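Local coordinates for protein cytochrome P450 (Bacillus megaterium, PDB 5L92) that binds heme and steroids such as corticosterone and oxidises steroids, probably as a cytochrome P450 monooxygenase, at residues T119-L123 with E368-Y373; M376-F382 with E397-N403. All coordinates share one frame. Residue numbers count along the deposited sequence, not the author numbering.

Contact 1: T119-L123 with E368-Y373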
loop_
_atom_site.group_PDB
_atom_site.type_symbol
_atom_site.label_atom_id
_atom_site.label_comp_id
_atom_site.label_asym_id
_atom_site.label_seq_id
_atom_site.Cartn_x
_atom_site.Cartn_y
_atom_site.Cartn_z
ATOM N N THR A 119 0.487 17.906 -8.944
ATOM C CA THR A 119 1.933 17.706 -8.982
ATOM C C THR A 119 2.641 19.035 -9.173
ATOM O O THR A 119 3.538 19.398 -8.396
ATOM C CB THR A 119 2.291 16.718 -10.107
ATOM O OG1 THR A 119 1.771 15.419 -9.792
ATOM C CG2 THR A 119 3.790 16.598 -10.301
ATOM N N ASN A 120 2.208 19.808 -10.185
ATOM C CA ASN A 120 2.857 21.091 -10.468
ATOM C C ASN A 120 2.632 22.083 -9.340
ATOM O O ASN A 120 3.528 22.862 -9.006
ATOM C CB ASN A 120 2.359 21.667 -11.800
ATOM C CG ASN A 120 2.866 20.872 -13.007
ATOM O OD1 ASN A 120 3.957 20.272 -12.981
ATOM N ND2 ASN A 120 2.080 20.865 -14.064
ATOM N N GLU A 121 1.445 22.082 -8.742
ATOM C CA GLU A 121 1.208 22.970 -7.607
ATOM C C GLU A 121 2.143 22.630 -6.450
ATOM O O GLU A 121 2.765 23.522 -5.861
ATOM C CB GLU A 121 -0.263 22.888 -7.157
ATOM C CG GLU A 121 -0.597 23.809 -5.958
ATOM C CD GLU A 121 -2.032 23.649 -5.405
ATOM O OE1 GLU A 121 -2.653 22.571 -5.577
ATOM O OE2 GLU A 121 -2.538 24.616 -4.783
ATOM N N LEU A 122 2.265 21.339 -6.109
ATOM C CA LEU A 122 3.177 20.941 -5.028
ATOM C C LEU A 122 4.630 21.312 -5.341
ATOM O O LEU A 122 5.352 21.850 -4.489
ATOM C CB LEU A 122 3.050 19.444 -4.778
ATOM C CG LEU A 122 1.748 19.075 -4.098
ATOM C CD1 LEU A 122 1.621 17.583 -4.145
ATOM C CD2 LEU A 122 1.681 19.602 -2.661
ATOM N N LEU A 123 5.081 21.027 -6.557
ATOM C CA LEU A 123 6.435 21.412 -6.934
ATOM C C LEU A 123 6.620 22.929 -6.817
ATOM O O LEU A 123 7.633 23.406 -6.287
ATOM C CB LEU A 123 6.736 20.904 -8.349
ATOM C CG LEU A 123 7.011 19.407 -8.432
ATOM C CD1 LEU A 123 6.899 18.878 -9.855
ATOM C CD2 LEU A 123 8.371 19.134 -7.877
ATOM N N GLU A 368 7.671 14.084 -13.780
ATOM C CA GLU A 368 7.867 15.510 -13.607
ATOM C C GLU A 368 9.060 15.773 -12.699
ATOM O O GLU A 368 9.884 16.644 -12.981
ATOM C CB GLU A 368 6.586 16.124 -13.061
ATOM C CG GLU A 368 6.603 17.598 -12.942
ATOM C CD GLU A 368 6.650 18.293 -14.287
ATOM O OE1 GLU A 368 6.176 17.710 -15.286
ATOM O OE2 GLU A 368 7.174 19.423 -14.344
ATOM N N LEU A 369 9.192 15.008 -11.620
ATOM C CA LEU A 369 10.381 15.139 -10.789
ATOM C C LEU A 369 11.650 14.949 -11.602
ATOM O O LEU A 369 12.621 15.710 -11.469
ATOM C CB LEU A 369 10.339 14.113 -9.667
ATOM C CG LEU A 369 9.859 14.581 -8.325
ATOM C CD1 LEU A 369 9.953 13.382 -7.410
ATOM C CD2 LEU A 369 10.704 15.746 -7.845
ATOM N N ILE A 370 11.689 13.883 -12.395
ATOM C CA ILE A 370 12.900 13.557 -13.129
ATOM C C ILE A 370 13.163 14.609 -14.197
ATOM O O ILE A 370 14.313 14.966 -14.461
ATOM C CB ILE A 370 12.784 12.138 -13.723
ATOM C CG1 ILE A 370 12.749 11.110 -12.592
ATOM C CG2 ILE A 370 13.924 11.863 -14.664
ATOM C CD1 ILE A 370 12.221 9.773 -13.048
ATOM N N ASP A 371 12.103 15.140 -14.810
ATOM C CA ASP A 371 12.283 16.117 -15.885
ATOM C C ASP A 371 12.823 17.434 -15.343
ATOM O O ASP A 371 13.630 18.094 -15.999
ATOM C CB ASP A 371 10.957 16.342 -16.616
ATOM C CG ASP A 371 11.119 17.216 -17.856
ATOM O OD1 ASP A 371 11.519 16.689 -18.923
ATOM O OD2 ASP A 371 10.865 18.429 -17.748
ATOM N N ARG A 372 12.410 17.809 -14.152
ATOM C CA ARG A 372 12.847 19.030 -13.521
ATOM C C ARG A 372 14.164 18.998 -12.820
ATOM O O ARG A 372 14.841 19.964 -12.822
ATOM C CB ARG A 372 11.836 19.485 -12.478
ATOM C CG ARG A 372 10.453 19.713 -13.015
ATOM C CD ARG A 372 9.816 20.916 -12.415
ATOM N NE ARG A 372 8.419 21.023 -12.752
ATOM C CZ ARG A 372 7.594 21.846 -12.142
ATOM N NH1 ARG A 372 8.030 22.614 -11.190
ATOM N NH2 ARG A 372 6.346 21.909 -12.502
ATOM N N TYR A 373 14.503 17.897 -12.189
ATOM C CA TYR A 373 15.726 17.796 -11.422
ATOM C C TYR A 373 16.609 16.595 -11.796
ATOM O O TYR A 373 16.836 15.715 -11.023
ATOM C CB TYR A 373 15.378 17.796 -9.930
ATOM C CG TYR A 373 14.360 18.834 -9.541
ATOM C CD1 TYR A 373 14.611 20.159 -9.734
ATOM C CD2 TYR A 373 13.148 18.488 -8.989
ATOM C CE1 TYR A 373 13.702 21.101 -9.402
ATOM C CE2 TYR A 373 12.229 19.439 -8.649
ATOM C CZ TYR A 373 12.516 20.737 -8.874
ATOM O OH TYR A 373 11.646 21.697 -8.563
HETATM O O HOH W 1 10.266 22.506 -6.399
#

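Contact 2: M376-F382 with E397-N403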
loop_
_atom_site.group_PDB
_atom_site.type_symbol
_atom_site.label_atom_id
_atom_site.label_comp_id
_atom_site.label_asym_id
_atom_site.label_seq_id
_atom_site.Cartn_x
_atom_site.Cartn_y
_atom_site.Cartn_z
ATOM N N MET A 376 19.515 15.609 -9.420
ATOM C CA MET A 376 19.180 15.387 -8.039
ATOM C C MET A 376 20.018 14.300 -7.358
ATOM O O MET A 376 20.435 13.367 -7.964
ATOM C CB MET A 376 17.677 15.113 -7.867
ATOM C CG MET A 376 17.219 13.680 -7.983
ATOM S SD MET A 376 15.467 13.399 -7.706
ATOM C CE MET A 376 14.920 13.266 -9.335
ATOM N N ASP A 377 20.258 14.477 -6.080
ATOM C CA ASP A 377 21.005 13.523 -5.296
ATOM C C ASP A 377 20.666 13.678 -3.832
ATOM O O ASP A 377 19.986 14.585 -3.448
ATOM C CB ASP A 377 22.499 13.675 -5.553
ATOM C CG ASP A 377 23.295 12.376 -5.331
ATOM O OD1 ASP A 377 22.759 11.356 -4.976
ATOM O OD2 ASP A 377 24.481 12.402 -5.512
ATOM N N TRP A 378 21.140 12.753 -3.030
ATOM C CA TRP A 378 20.904 12.804 -1.627
ATOM C C TRP A 378 21.363 14.138 -1.092
ATOM O O TRP A 378 22.371 14.626 -1.473
ATOM C CB TRP A 378 21.675 11.726 -0.876
ATOM C CG TRP A 378 21.797 10.411 -1.486
ATOM C CD1 TRP A 378 22.850 9.947 -2.124
ATOM C CD2 TRP A 378 20.853 9.358 -1.455
ATOM N NE1 TRP A 378 22.639 8.697 -2.533
ATOM C CE2 TRP A 378 21.412 8.300 -2.120
ATOM C CE3 TRP A 378 19.589 9.214 -0.935
ATOM C CZ2 TRP A 378 20.757 7.122 -2.291
ATOM C CZ3 TRP A 378 18.958 8.073 -1.102
ATOM C CH2 TRP A 378 19.526 7.031 -1.764
ATOM N N SER A 379 20.616 14.707 -0.185
ATOM C CA SER A 379 21.020 15.931 0.437
ATOM C C SER A 379 22.000 15.601 1.535
ATOM O O SER A 379 22.012 14.522 2.020
ATOM C CB SER A 379 19.807 16.678 0.938
ATOM O OG SER A 379 19.820 16.940 2.299
ATOM N N PRO A 380 22.806 16.648 1.931
ATOM C CA PRO A 380 23.714 16.346 3.041
ATOM C C PRO A 380 23.004 15.980 4.330
ATOM O O PRO A 380 23.618 15.443 5.182
ATOM C CB PRO A 380 24.515 17.614 3.227
ATOM C CG PRO A 380 24.428 18.336 1.964
ATOM C CD PRO A 380 23.074 18.090 1.501
ATOM N N SER A 381 21.724 16.260 4.427
ATOM C CA SER A 381 20.963 15.940 5.599
ATOM C C SER A 381 20.216 14.615 5.559
ATOM O O SER A 381 19.528 14.291 6.481
ATOM C CB SER A 381 19.962 17.036 5.899
ATOM O OG SER A 381 20.560 18.115 6.517
ATOM N N PHE A 382 20.363 13.867 4.491
ATOM C CA PHE A 382 19.674 12.621 4.371
ATOM C C PHE A 382 20.029 11.625 5.440
ATOM O O PHE A 382 21.152 11.451 5.764
ATOM C CB PHE A 382 19.888 11.984 3.005
ATOM C CG PHE A 382 19.342 10.595 2.898
ATOM C CD1 PHE A 382 20.079 9.559 3.362
ATOM C CD2 PHE A 382 18.106 10.350 2.399
ATOM C CE1 PHE A 382 19.613 8.297 3.324
ATOM C CE2 PHE A 382 17.617 9.083 2.370
ATOM C CZ PHE A 382 18.380 8.052 2.819
ATOM N N GLU A 397 10.950 9.942 5.648
ATOM C CA GLU A 397 11.428 11.156 5.004
ATOM C C GLU A 397 12.453 10.743 3.947
ATOM O O GLU A 397 12.984 9.634 3.976
ATOM C CB GLU A 397 12.014 12.154 6.021
ATOM C CG GLU A 397 13.254 11.689 6.802
ATOM C CD GLU A 397 14.156 12.883 7.263
ATOM O OE1 GLU A 397 13.623 13.837 7.885
ATOM O OE2 GLU A 397 15.388 12.871 6.970
ATOM N N LEU A 398 12.704 11.632 2.987
ATOM C CA LEU A 398 13.688 11.335 1.945
ATOM C C LEU A 398 14.230 12.671 1.425
ATOM O O LEU A 398 13.689 13.257 0.482
ATOM C CB LEU A 398 13.057 10.481 0.855
ATOM C CG LEU A 398 13.902 10.085 -0.362
ATOM C CD1 LEU A 398 15.194 9.501 0.018
ATOM C CD2 LEU A 398 13.177 9.083 -1.192
ATOM N N LEU A 399 15.286 13.160 2.075
ATOM C CA LEU A 399 15.803 14.490 1.769
ATOM C C LEU A 399 16.681 14.434 0.535
ATOM O O LEU A 399 17.669 13.688 0.491
ATOM C CB LEU A 399 16.569 15.080 2.948
ATOM C CG LEU A 399 15.723 15.164 4.221
ATOM C CD1 LEU A 399 16.497 15.823 5.364
ATOM C CD2 LEU A 399 14.415 15.879 3.959
ATOM N N ILE A 400 16.309 15.235 -0.463
ATOM C CA ILE A 400 16.982 15.300 -1.747
ATOM C C ILE A 400 17.441 16.737 -2.010
ATOM O O ILE A 400 16.733 17.694 -1.684
ATOM C CB ILE A 400 16.037 14.799 -2.860
ATOM C CG1 ILE A 400 15.749 13.304 -2.703
ATOM C CG2 ILE A 400 16.561 15.142 -4.216
ATOM C CD1 ILE A 400 16.897 12.396 -2.877
ATOM N N ARG A 401 18.596 16.870 -2.631
ATOM C CA ARG A 401 19.152 18.120 -3.067
ATOM C C ARG A 401 18.910 18.174 -4.581
ATOM O O ARG A 401 19.264 17.286 -5.299
ATOM C CB ARG A 401 20.625 18.204 -2.731
ATOM C CG ARG A 401 21.375 19.321 -3.407
ATOM C CD ARG A 401 22.582 19.808 -2.661
ATOM N NE ARG A 401 22.201 20.436 -1.439
ATOM C CZ ARG A 401 23.041 20.946 -0.586
ATOM N NH1 ARG A 401 24.306 20.929 -0.819
ATOM N NH2 ARG A 401 22.602 21.486 0.490
ATOM N N LYS A 402 18.278 19.234 -5.047
ATOM C CA LYS A 402 17.935 19.403 -6.454
ATOM C C LYS A 402 19.079 19.577 -7.418
ATOM O O LYS A 402 19.031 19.089 -8.481
ATOM C CB LYS A 402 17.035 20.578 -6.647
ATOM C CG LYS A 402 15.693 20.462 -6.034
ATOM C CD LYS A 402 15.105 21.822 -5.889
ATOM C CE LYS A 402 13.657 21.790 -5.553
ATOM N NZ LYS A 402 13.174 23.157 -5.346
ATOM N N ASN A 403 20.097 20.284 -7.013
ATOM C CA ASN A 403 21.254 20.534 -7.834
ATOM C C ASN A 403 21.009 21.260 -9.145
ATOM O O ASN A 403 21.605 20.946 -10.145
ATOM C CB ASN A 403 22.007 19.248 -8.093
ATOM C CG ASN A 403 22.714 18.755 -6.885
ATOM O OD1 ASN A 403 23.463 19.465 -6.258
ATOM N ND2 ASN A 403 22.430 17.559 -6.529
#

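Contact 1: T119-L123 with E368-Y373
Helices 112-125 and 355-372 correspond to helices D and L of the P450 fold, two members of its conserved four-helix bundle. Here their local axes cross at -48° and come no closer than 11.6 Å, so side chains must fill the gap. Thr119 marks one end of the interface: its CG2 methyl rests 4.0 Å from Glu368 CB, while its hydroxyl is hydrogen-bonded back to the carbonyl of Ile115 in its own helix. One residue on, Asn120 reaches the polar margin with its amide end. Asn120 OD1 lies 2.9 Å from Arg372 NH2, near the guanidinium plane, and 3.6 Å from Glu368 CD. That guanidinium is held by a salt bridge one helical turn back, Arg372 NE to Glu368 OE2 at 2.6 Å. Leu123, a turn beyond Thr119, does most of the apolar work. Leu123 CD1 packs 3.4 Å from Glu368 CG, and Leu123 CB covers one face of the guanidinium, 3.6 Å from Arg372 NH1. Leu123 CD2 meets Leu369 CD2 at 4.1 Å and the edge of the tyrosine ring, at Tyr373 CE2, at 3.9 Å. Leu138 of helix 134-139 also touches both Leu123 and Leu369. A water joins helix 112-125 to the residue that follows helix 355-372, donating to Leu123 O at 2.8 Å and hydrogen-bonded to Tyr373 OH at 2.7 Å. The chemistry is thus layered: Leu123 packs against Leu369 and the Tyr373 ring edge beside the bridging water, and a charge pair internal to helix 355-372 presents both its aliphatic stem and its polar edge to helix 112-125.

Contact 2: M376-F382 with E397-N403
In the small antiparallel sheet that corresponds to β3 of P450s, segment 397-403 carries the central strand 399-401, and its side chains fit the hollows of 376-382. The Leu398 CD1 methyl fills the notch between two ring edges, 3.4 Å from Phe382 CE2 and 4.2 Å from Trp378 CZ3. Leu399 fits against the turn that brings these rings together, its CD1 3.7 Å from Ser381 CB. At the start of the segment, Met376 CB packs 3.8 Å from Ile400 CG2, while Pro380 CD, in the turn, lies over one face of the guanidinium, 3.5 Å from Arg401 CZ. A short antiparallel ladder underlies this fit: Asp377 and Arg401 form a hydrogen-bonded pair, with Asp377 N to Arg401 O at 3.1 Å and Arg401 N to Asp377 O at 2.8 Å. Trp378 and Ile400 follow as a non-hydrogen-bonded pair, and Ser379 N bonds to Leu399 O at 3.2 Å. The type I turn from Ser379 to Phe382 is held by its own hydrogen bonds, Phe382 N to Ser379 O at 3.0 Å and, in an ST turn, Ser381 N to Ser379 OG at 2.9 Å. Backbone bonds therefore fix the register, and charges reach outward: Arg401 makes a salt bridge with Asp131 of strand 131-133, and Asp377 joins the edge strand to helix 262-270 through Lys262.

How the contacts relate
Helix 355-372 is followed, after a short connection, by strand 377-378, so contact 1 hands over to contact 2 along the chain. Their centres are 15 Å apart, yet they touch: Tyr373 OH packs 3.6 Å from Lys402 CE, and Leu369 O lies 4.0 Å from Met376 CE. Helix 134-139 borders both, meeting Leu123 and Leu369 in contact 1 and Leu398 and Ile400 in contact 2. The two centres lie about 23 and 24 Å from the centre of the chain, on the same side and away from the heme and corticosterone sites. Helix 355-372 begins just after Cys352, the axial iron ligand; its first turn reaches the heme pocket, and it runs out to this peripheral region.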